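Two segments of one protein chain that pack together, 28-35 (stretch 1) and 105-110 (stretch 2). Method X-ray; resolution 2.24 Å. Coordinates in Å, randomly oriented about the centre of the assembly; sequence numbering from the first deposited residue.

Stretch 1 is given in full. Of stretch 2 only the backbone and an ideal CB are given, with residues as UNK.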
ATOM      1  N   GLU A  28      19.441  -7.143  -8.199  1.00 40.65           N
ATOM      2  CA  GLU A  28      19.461  -7.575  -6.806  1.00 41.44           C
ATOM      3  C   GLU A  28      18.223  -7.087  -6.064  1.00 38.14           C
ATOM      4  O   GLU A  28      17.643  -7.788  -5.226  1.00 37.95           O
ATOM      5  CB  GLU A  28      20.733  -7.031  -6.097  1.00 44.59           C
ATOM      6  CG  GLU A  28      22.113  -7.549  -6.593  1.00 47.43           C
ATOM      7  CD  GLU A  28      22.506  -7.134  -8.035  1.00 49.24           C
ATOM      8  OE1 GLU A  28      22.199  -5.985  -8.433  1.00 48.04           O
ATOM      9  OE2 GLU A  28      23.170  -7.949  -8.752  1.00 53.41           O
ATOM     10  N   ALA A  29      17.831  -5.857  -6.339  1.00 35.72           N
ATOM     11  CA  ALA A  29      16.623  -5.319  -5.732  1.00 34.06           C
ATOM     12  C   ALA A  29      15.372  -6.081  -6.172  1.00 32.94           C
ATOM     13  O   ALA A  29      14.481  -6.359  -5.365  1.00 32.28           O
ATOM     14  CB  ALA A  29      16.464  -3.842  -6.070  1.00 34.09           C
ATOM     15  N   VAL A  30      15.323  -6.453  -7.436  1.00 33.03           N
ATOM     16  CA  VAL A  30      14.229  -7.269  -7.933  1.00 33.05           C
ATOM     17  C   VAL A  30      14.221  -8.668  -7.279  1.00 34.10           C
ATOM     18  O   VAL A  30      13.174  -9.147  -6.840  1.00 34.30           O
ATOM     19  CB  VAL A  30      14.331  -7.449  -9.453  1.00 33.74           C
ATOM     20  CG1 VAL A  30      13.295  -8.446  -9.948  1.00 33.31           C
ATOM     21  CG2 VAL A  30      14.172  -6.096 -10.135  1.00 33.78           C
ATOM     22  N   ARG A  31      15.387  -9.295  -7.175  1.00 35.43           N
ATOM     23  CA  ARG A  31      15.485 -10.581  -6.516  1.00 37.09           C
ATOM     24  C   ARG A  31      15.092 -10.486  -5.040  1.00 34.41           C
ATOM     25  O   ARG A  31      14.406 -11.359  -4.520  1.00 33.92           O
ATOM     26  CB  ARG A  31      16.884 -11.175  -6.702  1.00 41.99           C
ATOM     27  CG  ARG A  31      17.078 -12.562  -6.094  1.00 47.96           C
ATOM     28  CD  ARG A  31      18.453 -13.154  -6.382  1.00 53.86           C
ATOM     29  NE  ARG A  31      19.587 -12.267  -6.023  1.00 62.19           N
ATOM     30  CZ  ARG A  31      20.412 -11.559  -6.844  1.00 68.48           C
ATOM     31  NH1 ARG A  31      20.310 -11.554  -8.190  1.00 70.15           N
ATOM     32  NH2 ARG A  31      21.385 -10.819  -6.285  1.00 69.52           N
ATOM     33  N   PHE A  32      15.506  -9.427  -4.366  1.00 31.95           N
ATOM     34  CA  PHE A  32      15.160  -9.244  -2.960  1.00 30.24           C
ATOM     35  C   PHE A  32      13.664  -9.194  -2.812  1.00 29.57           C
ATOM     36  O   PHE A  32      13.083  -9.843  -1.948  1.00 28.97           O
ATOM     37  CB  PHE A  32      15.793  -7.958  -2.428  1.00 30.17           C
ATOM     38  CG  PHE A  32      15.640  -7.749  -0.938  1.00 29.35           C
ATOM     39  CD1 PHE A  32      14.487  -7.210  -0.409  1.00 28.19           C
ATOM     40  CD2 PHE A  32      16.659  -8.074  -0.076  1.00 30.74           C
ATOM     41  CE1 PHE A  32      14.331  -7.012   0.950  1.00 28.12           C
ATOM     42  CE2 PHE A  32      16.514  -7.883   1.308  1.00 30.44           C
ATOM     43  CZ  PHE A  32      15.360  -7.318   1.815  1.00 29.32           C
ATOM     44  N   TYR A  33      13.009  -8.400  -3.674  1.00 29.15           N
ATOM     45  CA  TYR A  33      11.546  -8.328  -3.688  1.00 28.17           C
ATOM     46  C   TYR A  33      10.896  -9.678  -3.902  1.00 28.74           C
ATOM     47  O   TYR A  33       9.995 -10.018  -3.192  1.00 29.18           O
ATOM     48  CB  TYR A  33      11.036  -7.357  -4.761  1.00 27.35           C
ATOM     49  CG  TYR A  33       9.528  -7.384  -4.871  1.00 26.02           C
ATOM     50  CD1 TYR A  33       8.729  -6.770  -3.901  1.00 24.86           C
ATOM     51  CD2 TYR A  33       8.886  -8.025  -5.925  1.00 25.71           C
ATOM     52  CE1 TYR A  33       7.353  -6.790  -4.015  1.00 23.71           C
ATOM     53  CE2 TYR A  33       7.504  -8.076  -5.988  1.00 24.66           C
ATOM     54  CZ  TYR A  33       6.758  -7.442  -5.047  1.00 23.55           C
ATOM     55  OH  TYR A  33       5.382  -7.496  -5.087  1.00 23.55           O
ATOM     56  N   ARG A  34      11.348 -10.441  -4.881  1.00 30.59           N
ATOM     57  CA  ARG A  34      10.690 -11.727  -5.217  1.00 31.78           C
ATOM     58  C   ARG A  34      10.843 -12.715  -4.104  1.00 31.94           C
ATOM     59  O   ARG A  34       9.922 -13.454  -3.819  1.00 31.16           O
ATOM     60  CB  ARG A  34      11.232 -12.347  -6.501  1.00 33.52           C
ATOM     61  CG  ARG A  34      11.117 -11.446  -7.738  1.00 34.61           C
ATOM     62  CD  ARG A  34       9.863 -11.649  -8.552  1.00 35.13           C
ATOM     63  NE  ARG A  34       9.703 -10.628  -9.594  1.00 35.37           N
ATOM     64  CZ  ARG A  34      10.185 -10.672 -10.846  1.00 36.49           C
ATOM     65  NH1 ARG A  34      10.938 -11.655 -11.270  1.00 37.92           N
ATOM     66  NH2 ARG A  34       9.907  -9.690 -11.685  1.00 35.91           N
ATOM     67  N   GLU A  35      11.998 -12.703  -3.436  1.00 33.19           N
ATOM     68  CA  GLU A  35      12.253 -13.659  -2.347  1.00 34.68           C
ATOM     69  C   GLU A  35      11.643 -13.234  -1.013  1.00 32.34           C
ATOM     70  O   GLU A  35      11.127 -14.061  -0.265  1.00 32.14           O
ATOM     71  CB  GLU A  35      13.757 -13.896  -2.175  1.00 37.79           C
ATOM     72  CG  GLU A  35      14.369 -14.620  -3.373  1.00 42.28           C
ATOM     73  CD  GLU A  35      15.882 -14.802  -3.273  1.00 46.49           C
ATOM     74  OE1 GLU A  35      16.465 -14.308  -2.253  1.00 53.04           O
ATOM     75  OE2 GLU A  35      16.481 -15.427  -4.202  1.00 47.05           O
ATOM     76  N   UNK A 105       6.312  -2.274 -12.133  1.00 30.68           N
ATOM     77  CA  UNK A 105       6.220  -3.187 -13.246  1.00 32.76           C
ATOM     78  C   UNK A 105       7.382  -4.186 -13.290  1.00 33.01           C
ATOM     79  O   UNK A 105       7.197  -5.379 -13.558  1.00 33.70           O
ATOM     80  CB  UNK A 105       6.163  -2.393 -14.553  1.00 32.76           C
ATOM     81  N   UNK A 106       8.585  -3.702 -13.065  1.00 32.99           N
ATOM     82  CA  UNK A 106       9.762  -4.582 -13.068  1.00 33.34           C
ATOM     83  C   UNK A 106       9.727  -5.558 -11.898  1.00 31.89           C
ATOM     84  O   UNK A 106      10.067  -6.716 -12.032  1.00 31.93           O
ATOM     85  CB  UNK A 106      11.048  -3.754 -13.015  1.00 33.34           C
ATOM     86  N   UNK A 107       9.285  -5.083 -10.751  1.00 30.79           N
ATOM     87  CA  UNK A 107       9.208  -5.918  -9.580  1.00 30.24           C
ATOM     88  C   UNK A 107       8.153  -7.009  -9.779  1.00 30.19           C
ATOM     89  O   UNK A 107       8.407  -8.191  -9.473  1.00 29.98           O
ATOM     90  CB  UNK A 107       8.893  -5.074  -8.343  1.00 30.24           C
ATOM     91  N   UNK A 108       6.992  -6.627 -10.325  1.00 28.81           N
ATOM     92  CA  UNK A 108       5.876  -7.549 -10.477  1.00 28.48           C
ATOM     93  C   UNK A 108       6.124  -8.589 -11.516  1.00 29.25           C
ATOM     94  O   UNK A 108       5.671  -9.712 -11.407  1.00 30.76           O
ATOM     95  CB  UNK A 108       4.596  -6.786 -10.824  1.00 28.48           C
ATOM     96  N   UNK A 109       6.811  -8.206 -12.563  1.00 30.46           N
ATOM     97  CA  UNK A 109       7.104  -9.124 -13.682  1.00 32.34           C
ATOM     98  C   UNK A 109       5.897  -9.440 -14.537  1.00 33.11           C
ATOM     99  O   UNK A 109       5.930 -10.370 -15.334  1.00 34.09           O
ATOM    100  CB  UNK A 109       7.683 -10.434 -13.145  1.00 32.34           C
ATOM    101  N   UNK A 110       4.858  -8.623 -14.425  1.00 32.81           N
ATOM    102  CA  UNK A 110       3.618  -8.845 -15.185  1.00 34.00           C
ATOM    103  C   UNK A 110       2.863  -7.521 -15.364  1.00 33.67           C
ATOM    104  O   UNK A 110       3.100  -6.585 -14.625  1.00 31.96           O
ATOM    105  CB  UNK A 110       2.730  -9.872 -14.479  1.00 34.00           C
TER

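Stretch 1 is one continuous helical segment, and the face it turns to stretch 2 is built from Val 30, Tyr 33 and Arg 34, with Ala 29 at its margin. Stretch 2 is the last turn of another helix and the residues that leave it.

At position 105 the backbone is helical and nothing of stretch 1 lies within 5.5 Å of the ideal CB. The contact therefore sets no preference, and almost any residue compatible with a helix would do. The deposited residue is Leu 105, whose side chain does not reach stretch 1; its carbonyl O accepts a hydrogen bond of 3.0 Å from the backbone N of position 109.

Position 106 points sideways, its ideal CB 4.9 Å from Val 30 CG2. Beside a single valine methyl there is room at the margin for a medium aliphatic residue, or for a long chain that lays carbon or a flat polar group near the valine. The residue is Arg 106. Its NH2 comes to 4.3 Å from Val 30 CG2, a loose contact, while NH1 is hydrogen-bonded elsewhere in the structure.

Position 107 is the centre of the contact. Its CA lies 5.5 Å from Val 30 CA, and its ideal CB, though directed sideways, is 3.8 Å from Tyr 33 CD2. Around it stretch 1 offers the valine methyls, the tyrosine CB and ring, and the backbone near Ala 29, whose carbonyl is already engaged by Tyr 33 N. Such a surface suits an apolar side chain, with leucine, isoleucine or methionine all plausible. The residue is Leu 107, with chi1 m and chi2 t. Its CD2 reaches between the two side chains, 3.8 Å from Tyr 33 CB and 4.1 Å from Val 30 CG2, and also lies 3.9 Å from Val 30 CA. Meanwhile its CB sits over one face of the Tyr 33 ring, 4.2 Å from the centroid, in a CH-pi contact. The backbone takes part as well: the carbonyl O receives hydrogen bonds from Arg 34 NE at 2.8 Å and, less straight, from Arg 34 NH2 at 3.1 Å. Because the acceptor is a main-chain atom, this anchoring does not depend on the side chain at 107.

At 108 CA-to-CB points away, and no atom of stretch 1 is within 5.5 Å of the ideal CB, so the contact permits many residues. The deposited Ala 108 adds little beyond its backbone.

Position 109 is the most restricted. Its phi of 72° is positive, which by itself favours glycine, and the direction in which a CB would point is toward stretch 1. An ideal CB there would stand 2.8 Å from Arg 34 NH2, a clash. Both arguments select Gly 109, the first residue after the helix to leave helical angles; its CA approaches Arg 34 NH2 to 3.5 Å.

Position 110 is extended and beyond contact, leaving the choice open; it is Ala 110.

Stretch 2 105-110: LRLAGA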
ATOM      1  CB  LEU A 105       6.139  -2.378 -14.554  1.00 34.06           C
ATOM      2  CG  LEU A 105       5.605  -3.045 -15.795  1.00 36.30           C
ATOM      3  CD1 LEU A 105       4.207  -3.609 -15.548  1.00 36.74           C
ATOM      4  CD2 LEU A 105       5.553  -2.031 -16.940  1.00 37.21           C
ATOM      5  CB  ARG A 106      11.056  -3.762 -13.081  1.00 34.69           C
ATOM      6  CG  ARG A 106      11.339  -3.165 -14.452  1.00 36.93           C
ATOM      7  CD  ARG A 106      12.772  -2.701 -14.689  1.00 39.00           C
ATOM      8  NE  ARG A 106      13.753  -3.718 -14.305  1.00 42.03           N
ATOM      9  CZ  ARG A 106      15.059  -3.502 -14.111  1.00 44.32           C
ATOM     10  NH1 ARG A 106      15.585  -2.289 -14.251  1.00 44.46           N
ATOM     11  NH2 ARG A 106      15.849  -4.524 -13.771  1.00 46.90           N
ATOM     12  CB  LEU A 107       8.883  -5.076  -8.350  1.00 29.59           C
ATOM     13  CG  LEU A 107       9.975  -4.090  -7.897  1.00 30.01           C
ATOM     14  CD1 LEU A 107       9.503  -3.285  -6.707  1.00 29.20           C
ATOM     15  CD2 LEU A 107      11.277  -4.788  -7.499  1.00 30.63           C
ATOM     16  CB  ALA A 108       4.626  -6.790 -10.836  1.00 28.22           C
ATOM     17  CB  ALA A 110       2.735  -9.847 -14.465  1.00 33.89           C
TER
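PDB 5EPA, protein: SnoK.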